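Local coordinates for protein TqaA (PDB 5DLK) that probably releases a carrier-bound nonribosomal peptide by macrocyclisation through its terminal condensation-like domain, the part of the fungal synthetase held in this chain, at residues R85-S90 and A195-T200; R313-D318 and H363-L368; D370-S375 and A380-S385. All blocks are in the same frame, centred on the assembly; numbering follows the deposited sequence.

Interaction 1: R85-S90 and A195-T200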
loop_
_atom_site.group_PDB
_atom_site.type_symbol
_atom_site.label_atom_id
_atom_site.label_comp_id
_atom_site.label_asym_id
_atom_site.label_seq_id
_atom_site.Cartn_x
_atom_site.Cartn_y
_atom_site.Cartn_z
ATOM N N ARG A 85 2.217 -27.280 1.345
ATOM C CA ARG A 85 1.182 -27.193 0.319
ATOM C C ARG A 85 -0.205 -26.908 0.885
ATOM O O ARG A 85 -0.921 -26.049 0.376
ATOM C CB ARG A 85 1.117 -28.489 -0.498
ATOM C CG ARG A 85 2.263 -28.698 -1.452
ATOM C CD ARG A 85 2.102 -30.006 -2.228
ATOM N NE ARG A 85 3.366 -30.354 -2.853
ATOM C CZ ARG A 85 4.206 -31.274 -2.395
ATOM N NH1 ARG A 85 3.891 -31.999 -1.330
ATOM N NH2 ARG A 85 5.348 -31.487 -3.028
ATOM N N GLU A 86 -0.594 -27.643 1.921
ATOM C CA GLU A 86 -1.922 -27.479 2.504
ATOM C C GLU A 86 -2.072 -26.155 3.252
ATOM O O GLU A 86 -3.186 -25.660 3.437
ATOM C CB GLU A 86 -2.239 -28.633 3.453
ATOM C CG GLU A 86 -2.167 -29.998 2.801
ATOM C CD GLU A 86 -1.890 -31.110 3.800
ATOM O OE1 GLU A 86 -2.127 -30.902 5.013
ATOM O OE2 GLU A 86 -1.425 -32.189 3.372
ATOM N N THR A 87 -0.955 -25.597 3.698
ATOM C CA THR A 87 -0.985 -24.315 4.397
ATOM C C THR A 87 -1.369 -23.184 3.429
ATOM O O THR A 87 -2.125 -22.273 3.792
ATOM C CB THR A 87 0.366 -24.022 5.066
ATOM O OG1 THR A 87 0.646 -25.049 6.027
ATOM C CG2 THR A 87 0.355 -22.663 5.767
ATOM N N CYS A 88 -0.872 -23.264 2.195
ATOM C CA CYS A 88 -1.297 -22.346 1.140
ATOM C C CYS A 88 -2.821 -22.386 0.960
ATOM O O CYS A 88 -3.483 -21.349 0.854
ATOM C CB CYS A 88 -0.605 -22.683 -0.184
ATOM S SG CYS A 88 1.206 -22.567 -0.143
ATOM N N GLN A 89 -3.377 -23.593 0.921
ATOM C CA GLN A 89 -4.817 -23.736 0.778
ATOM C C GLN A 89 -5.528 -23.092 1.968
ATOM O O GLN A 89 -6.474 -22.321 1.793
ATOM C CB GLN A 89 -5.210 -25.209 0.656
ATOM C CG GLN A 89 -6.705 -25.435 0.581
ATOM C CD GLN A 89 -7.311 -24.996 -0.734
ATOM O OE1 GLN A 89 -6.902 -25.454 -1.804
ATOM N NE2 GLN A 89 -8.305 -24.101 -0.661
ATOM N N SER A 90 -5.056 -23.389 3.173
ATOM C CA SER A 90 -5.732 -22.921 4.382
ATOM C C SER A 90 -5.613 -21.405 4.546
ATOM O O SER A 90 -6.522 -20.760 5.077
ATOM C CB SER A 90 -5.170 -23.622 5.622
ATOM O OG SER A 90 -5.491 -25.003 5.589
ATOM N N ALA A 195 1.695 -19.960 11.520
ATOM C CA ALA A 195 0.826 -20.538 12.539
ATOM C C ALA A 195 0.033 -21.729 12.004
ATOM O O ALA A 195 -0.149 -22.725 12.707
ATOM C CB ALA A 195 -0.127 -19.471 13.098
ATOM N N ILE A 196 -0.428 -21.634 10.759
ATOM C CA ILE A 196 -1.199 -22.716 10.162
ATOM C C ILE A 196 -0.294 -23.919 9.908
ATOM O O ILE A 196 -0.664 -25.057 10.214
ATOM C CB ILE A 196 -1.872 -22.286 8.854
ATOM C CG1 ILE A 196 -2.988 -21.278 9.146
ATOM C CG2 ILE A 196 -2.426 -23.500 8.107
ATOM C CD1 ILE A 196 -3.537 -20.604 7.905
ATOM N N TYR A 197 0.896 -23.661 9.370
ATOM C CA TYR A 197 1.893 -24.711 9.189
ATOM C C TYR A 197 2.286 -25.340 10.532
ATOM O O TYR A 197 2.406 -26.564 10.643
ATOM C CB TYR A 197 3.130 -24.153 8.483
ATOM C CG TYR A 197 4.227 -25.171 8.251
ATOM C CD1 TYR A 197 4.258 -25.932 7.091
ATOM C CD2 TYR A 197 5.233 -25.364 9.190
ATOM C CE1 TYR A 197 5.261 -26.861 6.870
ATOM C CE2 TYR A 197 6.236 -26.288 8.979
ATOM C CZ TYR A 197 6.247 -27.033 7.816
ATOM O OH TYR A 197 7.243 -27.957 7.603
ATOM N N ASN A 198 2.487 -24.501 11.544
ATOM C CA ASN A 198 2.884 -24.969 12.875
ATOM C C ASN A 198 1.730 -25.584 13.657
ATOM O O ASN A 198 1.901 -26.003 14.805
ATOM C CB ASN A 198 3.472 -23.828 13.696
ATOM C CG ASN A 198 4.786 -23.343 13.162
ATOM O OD1 ASN A 198 5.469 -24.046 12.419
ATOM N ND2 ASN A 198 5.161 -22.127 13.543
ATOM N N GLN A 199 0.559 -25.612 13.029
ATOM C CA GLN A 199 -0.668 -26.117 13.632
ATOM C C GLN A 199 -0.997 -25.410 14.947
ATOM O O GLN A 199 -1.356 -26.038 15.943
ATOM C CB GLN A 199 -0.568 -27.627 13.829
ATOM C CG GLN A 199 -0.446 -28.373 12.511
ATOM C CD GLN A 199 -0.207 -29.855 12.690
ATOM O OE1 GLN A 199 0.679 -30.271 13.441
ATOM N NE2 GLN A 199 -1.004 -30.666 12.003
ATOM N N THR A 200 -0.863 -24.090 14.936
ATOM C CA THR A 200 -1.375 -23.253 16.010
ATOM C C THR A 200 -2.734 -22.695 15.592
ATOM O O THR A 200 -2.850 -22.076 14.534
ATOM C CB THR A 200 -0.424 -22.093 16.334
ATOM O OG1 THR A 200 0.899 -22.601 16.536
ATOM C CG2 THR A 200 -0.890 -21.348 17.582
#
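Helix-to-helix packing on the N-terminal side of the condensation fold brings T87 and S90 of helix 81-94 against I196 and Y197 in the last turn of helix 186-197. Between 85-90 and 195-200 the backbones are nearest at T87 and Y197, whose CA atoms are 5.6 Å apart, a spacing that small side chains on the first helix permit. T87 divides its work between two branches. T87 CG2, anti to the backbone N, meets I196 CG2 at 3.7 Å, the two side chains sliding past each other in opposite directions. Its hydroxyl lies beside the backbone N (chi1 -61°), hydrogen-bonded to R83 O one turn earlier, while OG1 also rests 3.4 Å from Y197 CA, at the edge of the tyrosine ring and near its plane. With an alanine here both branches are gone, which would probably open a gap beside I196 CG2 and leave R83 O without its side-chain partner. Y197 crosses T87 at about a right angle and reaches on to N80 N through its own hydroxyl. Just beyond, the helix ends in a Schellman motif: Q199 takes a positive phi (56°), and T200 N bonds back to A195 O at 2.7 Å. Nearer the partner helix, I196 CG2 also touches S90, lying 3.7 Å from its CB.

Interaction 2: R313-D318 and H363-L368; sequences RNLPMD and HEHVEL
N314 ND2 donates to E364 OE2 across 2.7 Å, a short but bent hydrogen bond with an angle of 142° at the hydrogen. The glutamate oxygen lies close to the amide plane of N314, whereas the donor meets the carboxylate from above, 53° out of its plane, and the two flat groups stand nearly perpendicular. Water 1 bridges the same pair, donating to E364 OE1 at 2.6 Å and accepting a weak bond from N314 ND2. E364 reaches this spot because CG sits between the backbone N and the carbonyl carbon (chi1 71°) and the chain beyond is extended. One residue further along each loop the contact turns to CH-pi packing: L315 CD2 stands over the face of the H365 ring, 3.9 Å from its centroid and almost on the ring normal. Helix 208-218 packs on L315 through Y211 and R215. N314 lies beside N311, and E364 near Y357, both residues that bind phosphopantetheine in another structure of this protein. The direct bond and the weak one to water 1 probably orient the asparagine amide, nitrogen toward the glutamate, so this pair probably acts as a second shell that joins two loops bordering the prosthetic-group site.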
loop_
_atom_site.group_PDB
_atom_site.type_symbol
_atom_site.label_atom_id
_atom_site.label_comp_id
_atom_site.label_asym_id
_atom_site.label_seq_id
_atom_site.Cartn_x
_atom_site.Cartn_y
_atom_site.Cartn_z
ATOM N N ARG A 313 -6.897 2.671 9.131
ATOM C CA ARG A 313 -7.298 1.686 10.131
ATOM C C ARG A 313 -7.707 2.347 11.430
ATOM O O ARG A 313 -7.501 1.811 12.519
ATOM C CB ARG A 313 -6.161 0.692 10.346
ATOM C CG ARG A 313 -5.798 0.052 9.001
ATOM C CD ARG A 313 -4.756 -1.051 9.047
ATOM N NE ARG A 313 -5.387 -2.343 9.268
ATOM C CZ ARG A 313 -5.561 -3.304 8.362
ATOM N NH1 ARG A 313 -5.138 -3.192 7.108
ATOM N NH2 ARG A 313 -6.163 -4.407 8.743
ATOM N N ASN A 314 -8.293 3.528 11.309
ATOM C CA ASN A 314 -8.791 4.216 12.486
ATOM C C ASN A 314 -10.303 4.099 12.601
ATOM O O ASN A 314 -10.906 4.655 13.508
ATOM C CB ASN A 314 -8.335 5.675 12.464
ATOM C CG ASN A 314 -6.818 5.797 12.579
ATOM O OD1 ASN A 314 -6.268 5.740 13.677
ATOM N ND2 ASN A 314 -6.134 5.926 11.438
ATOM N N LEU A 315 -10.910 3.352 11.690
ATOM C CA LEU A 315 -12.327 3.008 11.798
ATOM C C LEU A 315 -12.593 2.075 12.976
ATOM O O LEU A 315 -11.896 1.077 13.153
ATOM C CB LEU A 315 -12.817 2.338 10.517
ATOM C CG LEU A 315 -13.375 3.200 9.392
ATOM C CD1 LEU A 315 -13.852 2.292 8.273
ATOM C CD2 LEU A 315 -14.520 4.061 9.890
ATOM N N PRO A 316 -13.617 2.379 13.779
ATOM C CA PRO A 316 -13.925 1.437 14.859
ATOM C C PRO A 316 -14.632 0.190 14.325
ATOM O O PRO A 316 -15.821 0.224 14.020
ATOM C CB PRO A 316 -14.841 2.249 15.779
ATOM C CG PRO A 316 -15.512 3.223 14.858
ATOM C CD PRO A 316 -14.495 3.563 13.794
ATOM N N MET A 317 -13.895 -0.903 14.202
ATOM C CA MET A 317 -14.490 -2.161 13.782
ATOM C C MET A 317 -13.630 -3.290 14.313
ATOM O O MET A 317 -12.429 -3.110 14.532
ATOM C CB MET A 317 -14.637 -2.226 12.252
ATOM C CG MET A 317 -13.457 -2.807 11.476
ATOM S SD MET A 317 -13.763 -2.815 9.683
ATOM C CE MET A 317 -13.934 -1.066 9.381
ATOM N N ASP A 318 -14.253 -4.437 14.557
ATOM C CA ASP A 318 -13.524 -5.593 15.063
ATOM C C ASP A 318 -12.447 -6.001 14.072
ATOM O O ASP A 318 -12.688 -6.021 12.860
ATOM C CB ASP A 318 -14.469 -6.765 15.330
ATOM C CG ASP A 318 -15.480 -6.463 16.422
ATOM O OD1 ASP A 318 -15.162 -5.663 17.328
ATOM O OD2 ASP A 318 -16.594 -7.026 16.374
ATOM N N HIS A 363 -11.738 10.739 9.708
ATOM C CA HIS A 363 -12.317 11.095 8.413
ATOM C C HIS A 363 -11.480 10.628 7.225
ATOM O O HIS A 363 -11.835 10.872 6.071
ATOM C CB HIS A 363 -12.498 12.617 8.341
ATOM C CG HIS A 363 -13.204 13.187 9.536
ATOM N ND1 HIS A 363 -14.505 12.865 9.853
ATOM C CD2 HIS A 363 -12.791 14.069 10.479
ATOM C CE1 HIS A 363 -14.863 13.515 10.949
ATOM N NE2 HIS A 363 -13.840 14.257 11.348
ATOM N N GLU A 364 -10.375 9.953 7.516
ATOM C CA GLU A 364 -9.342 9.696 6.512
ATOM C C GLU A 364 -9.634 8.494 5.600
ATOM O O GLU A 364 -8.882 8.222 4.657
ATOM C CB GLU A 364 -8.002 9.472 7.219
ATOM C CG GLU A 364 -7.983 8.142 7.952
ATOM C CD GLU A 364 -6.653 7.795 8.593
ATOM O OE1 GLU A 364 -5.839 8.710 8.893
ATOM O OE2 GLU A 364 -6.441 6.577 8.816
ATOM N N HIS A 365 -10.726 7.786 5.884
ATOM C CA HIS A 365 -11.039 6.514 5.248
ATOM C C HIS A 365 -11.898 6.605 3.987
ATOM O O HIS A 365 -12.103 5.598 3.290
ATOM C CB HIS A 365 -11.767 5.633 6.265
ATOM C CG HIS A 365 -13.037 6.245 6.759
ATOM N ND1 HIS A 365 -13.072 7.130 7.818
ATOM C CD2 HIS A 365 -14.313 6.135 6.313
ATOM C CE1 HIS A 365 -14.319 7.532 8.007
ATOM N NE2 HIS A 365 -15.091 6.941 7.107
ATOM N N VAL A 366 -12.427 7.790 3.696
ATOM C CA VAL A 366 -13.334 7.951 2.563
ATOM C C VAL A 366 -12.592 8.090 1.234
ATOM O O VAL A 366 -11.439 8.492 1.221
ATOM C CB VAL A 366 -14.259 9.158 2.751
ATOM C CG1 VAL A 366 -15.260 8.881 3.889
ATOM C CG2 VAL A 366 -13.442 10.446 3.002
ATOM N N GLU A 367 -13.269 7.774 0.129
ATOM C CA GLU A 367 -12.672 7.865 -1.215
ATOM C C GLU A 367 -12.218 9.276 -1.567
ATOM O O GLU A 367 -12.983 10.215 -1.379
ATOM C CB GLU A 367 -13.674 7.407 -2.272
ATOM C CG GLU A 367 -14.134 5.964 -2.085
ATOM C CD GLU A 367 -13.041 4.969 -2.447
ATOM O OE1 GLU A 367 -12.865 4.710 -3.656
ATOM O OE2 GLU A 367 -12.376 4.455 -1.527
ATOM N N LEU A 368 -11.007 9.421 -2.104
ATOM C CA LEU A 368 -10.497 10.743 -2.496
ATOM C C LEU A 368 -11.440 11.476 -3.458
ATOM O O LEU A 368 -11.711 12.667 -3.287
ATOM C CB LEU A 368 -9.117 10.619 -3.144
ATOM C CG LEU A 368 -8.423 11.930 -3.530
ATOM C CD1 LEU A 368 -8.161 12.796 -2.270
ATOM C CD2 LEU A 368 -7.134 11.666 -4.285
HETATM O O HOH W 1 -3.817 7.245 9.694
#

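Interaction 3: D370-S375 and A380-S385; sequences DIFQHS and AETPLS. With EDO (1,2-ethanediol), chain H.
The F372 ring presents its edge to the loop 380-385, with the carbonyl oxygens of A380 and T382 both lying in its plane. T382 O comes closest, 3.2 Å from F372 CE2, and A380 O is 3.8 Å from CD2. Aromatic C-H groups carry a slight positive charge, so two carbonyls along the rim are likely to be a mildly favourable, weakly polar pairing. Above the plane, over the same CD2-CE2 side, comes the T382 side chain: its CB is 3.7 Å from F372 CD2, and its CG2 reaches CE2, the threonine crossing the phenylalanine at about a right angle. W378, in the connection between helix and loop, also meets the ring, the planes inclined at about 50°. With its hydroxyl hydrogen-bonded to P379 O, T382 turns its methyl branch to the phenylalanine, CG2 standing anti to the backbone N while OG1 lies beside it (chi1 -69°). At the helix surface a second, purely apolar touch brings Q373 CB to within 4.1 Å of A380 CB. Further along the loop, L384 N donates a nearly straight hydrogen bond (2.8 Å, 164°) to O1 of a 1,2-ethanediol, probably from the crystallisation liquor. This is a local chain reversal: helix 368-375 ends, and after four intervening residues the returning loop packs across the helix's last turns, with a salt bridge from E381 to R369 tying it to the same helix. On the sheet side, strand 329-336 supplies P332 against F372 and F330 against L384. Helix 227-235 packs on helix 368-375, W232 touching I371 and S375, while S385 pairs through its backbone with V422 as the chain enters strand 386-390 beside strand 422-428.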
loop_
_atom_site.group_PDB
_atom_site.type_symbol
_atom_site.label_atom_id
_atom_site.label_comp_id
_atom_site.label_asym_id
_atom_site.label_seq_id
_atom_site.Cartn_x
_atom_site.Cartn_y
_atom_site.Cartn_z
ATOM N N ASP A 370 -14.528 11.205 -3.627
ATOM C CA ASP A 370 -15.698 11.630 -2.858
ATOM C C ASP A 370 -15.362 12.868 -2.032
ATOM O O ASP A 370 -16.185 13.765 -1.888
ATOM C CB ASP A 370 -16.208 10.532 -1.925
ATOM C CG ASP A 370 -16.861 9.374 -2.677
ATOM O OD1 ASP A 370 -17.078 9.499 -3.900
ATOM O OD2 ASP A 370 -17.150 8.355 -2.024
ATOM N N ILE A 371 -14.158 12.920 -1.483
ATOM C CA ILE A 371 -13.721 14.164 -0.832
ATOM C C ILE A 371 -13.826 15.332 -1.805
ATOM O O ILE A 371 -14.402 16.386 -1.476
ATOM C CB ILE A 371 -12.267 14.073 -0.310
ATOM C CG1 ILE A 371 -12.182 13.052 0.829
ATOM C CG2 ILE A 371 -11.778 15.473 0.192
ATOM C CD1 ILE A 371 -10.726 12.772 1.294
ATOM N N PHE A 372 -13.281 15.157 -3.004
ATOM C CA PHE A 372 -13.260 16.247 -3.964
ATOM C C PHE A 372 -14.688 16.565 -4.460
ATOM O O PHE A 372 -15.065 17.735 -4.545
ATOM C CB PHE A 372 -12.321 15.939 -5.141
ATOM C CG PHE A 372 -10.845 15.957 -4.771
ATOM C CD1 PHE A 372 -10.410 16.638 -3.642
ATOM C CD2 PHE A 372 -9.902 15.281 -5.543
ATOM C CE1 PHE A 372 -9.068 16.647 -3.298
ATOM C CE2 PHE A 372 -8.562 15.291 -5.199
ATOM C CZ PHE A 372 -8.149 15.983 -4.063
ATOM N N GLN A 373 -15.473 15.537 -4.795
ATOM C CA GLN A 373 -16.850 15.787 -5.227
ATOM C C GLN A 373 -17.725 16.484 -4.184
ATOM O O GLN A 373 -18.415 17.456 -4.500
ATOM C CB GLN A 373 -17.541 14.480 -5.629
ATOM C CG GLN A 373 -18.841 14.728 -6.398
ATOM C CD GLN A 373 -19.480 13.443 -6.877
ATOM O OE1 GLN A 373 -18.787 12.509 -7.291
ATOM N NE2 GLN A 373 -20.811 13.386 -6.829
ATOM N N HIS A 374 -17.712 15.981 -2.954
ATOM C CA HIS A 374 -18.670 16.419 -1.941
ATOM C C HIS A 374 -18.202 17.577 -1.075
ATOM O O HIS A 374 -19.041 18.247 -0.464
ATOM C CB HIS A 374 -19.038 15.261 -1.025
ATOM C CG HIS A 374 -19.602 14.084 -1.762
ATOM N ND1 HIS A 374 -20.329 14.225 -2.924
ATOM C CD2 HIS A 374 -19.508 12.753 -1.534
ATOM C CE1 HIS A 374 -20.675 13.029 -3.373
ATOM N NE2 HIS A 374 -20.190 12.119 -2.547
ATOM N N SER A 375 -16.887 17.787 -0.987
ATOM C CA SER A 375 -16.358 18.760 -0.012
ATOM C C SER A 375 -15.610 19.942 -0.612
ATOM O O SER A 375 -15.152 20.827 0.116
ATOM C CB SER A 375 -15.425 18.055 0.974
ATOM O OG SER A 375 -16.116 17.071 1.702
ATOM N N ALA A 380 -13.772 15.997 -9.476
ATOM C CA ALA A 380 -13.707 14.794 -8.644
ATOM C C ALA A 380 -12.480 13.927 -8.960
ATOM O O ALA A 380 -11.924 13.279 -8.066
ATOM C CB ALA A 380 -14.989 13.969 -8.800
ATOM N N GLU A 381 -12.055 13.937 -10.217
ATOM C CA GLU A 381 -10.954 13.078 -10.665
ATOM C C GLU A 381 -9.601 13.777 -10.571
ATOM O O GLU A 381 -8.615 13.307 -11.134
ATOM C CB GLU A 381 -11.199 12.600 -12.089
ATOM C CG GLU A 381 -12.449 11.708 -12.207
ATOM C CD GLU A 381 -12.410 10.523 -11.248
ATOM O OE1 GLU A 381 -11.423 9.756 -11.271
ATOM O OE2 GLU A 381 -13.363 10.349 -10.465
ATOM N N THR A 382 -9.570 14.905 -9.864
ATOM C CA THR A 382 -8.312 15.602 -9.583
ATOM C C THR A 382 -7.309 14.645 -8.962
ATOM O O THR A 382 -7.613 14.031 -7.945
ATOM C CB THR A 382 -8.528 16.779 -8.625
ATOM O OG1 THR A 382 -9.274 17.808 -9.291
ATOM C CG2 THR A 382 -7.179 17.337 -8.133
ATOM N N PRO A 383 -6.117 14.518 -9.564
ATOM C CA PRO A 383 -5.134 13.608 -8.979
ATOM C C PRO A 383 -4.239 14.319 -7.970
ATOM O O PRO A 383 -4.075 15.553 -8.026
ATOM C CB PRO A 383 -4.323 13.165 -10.183
ATOM C CG PRO A 383 -4.286 14.404 -11.041
ATOM C CD PRO A 383 -5.629 15.096 -10.834
ATOM N N LEU A 384 -3.679 13.555 -7.045
ATOM C CA LEU A 384 -2.576 14.083 -6.227
ATOM C C LEU A 384 -1.282 13.982 -7.022
ATOM O O LEU A 384 -0.962 12.917 -7.550
ATOM C CB LEU A 384 -2.453 13.320 -4.909
ATOM C CG LEU A 384 -3.704 13.402 -4.050
ATOM C CD1 LEU A 384 -3.666 12.352 -2.935
ATOM C CD2 LEU A 384 -3.807 14.790 -3.436
ATOM N N SER A 385 -0.529 15.071 -7.104
ATOM C CA SER A 385 0.647 15.076 -7.967
ATOM C C SER A 385 1.919 14.739 -7.195
ATOM O O SER A 385 2.951 14.406 -7.795
ATOM C CB SER A 385 0.788 16.432 -8.654
ATOM O OG SER A 385 0.886 17.456 -7.688
HETATM C C1 EDO H . -3.583 9.778 -6.704
HETATM O O1 EDO H . -4.450 10.825 -7.137
HETATM C C2 EDO H . -4.131 9.194 -5.406
HETATM O O2 EDO H . -5.433 8.620 -5.597
#

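Overall arrangement
The three contacts follow one another along the chain, each closing before the next opens, and all belong to the condensation domain. Interaction 1 joins two helices on the N-terminal side of the fold; interactions 2 and 3 belong to the C-terminal side, built round the six-stranded sheet. Interactions 1 and 3 lie on opposite sides of the chain's centre, their own centres about 42 Å apart, whereas those of 2 and 3 are about 17 Å apart. These two share hydrophobic packing: V366 CG2 meets I371 CG1 at 3.6 Å, and the loop of interaction 2 runs straight into helix 368-375. Loops near the phosphopantetheine site are thereby continuous with more remote packing.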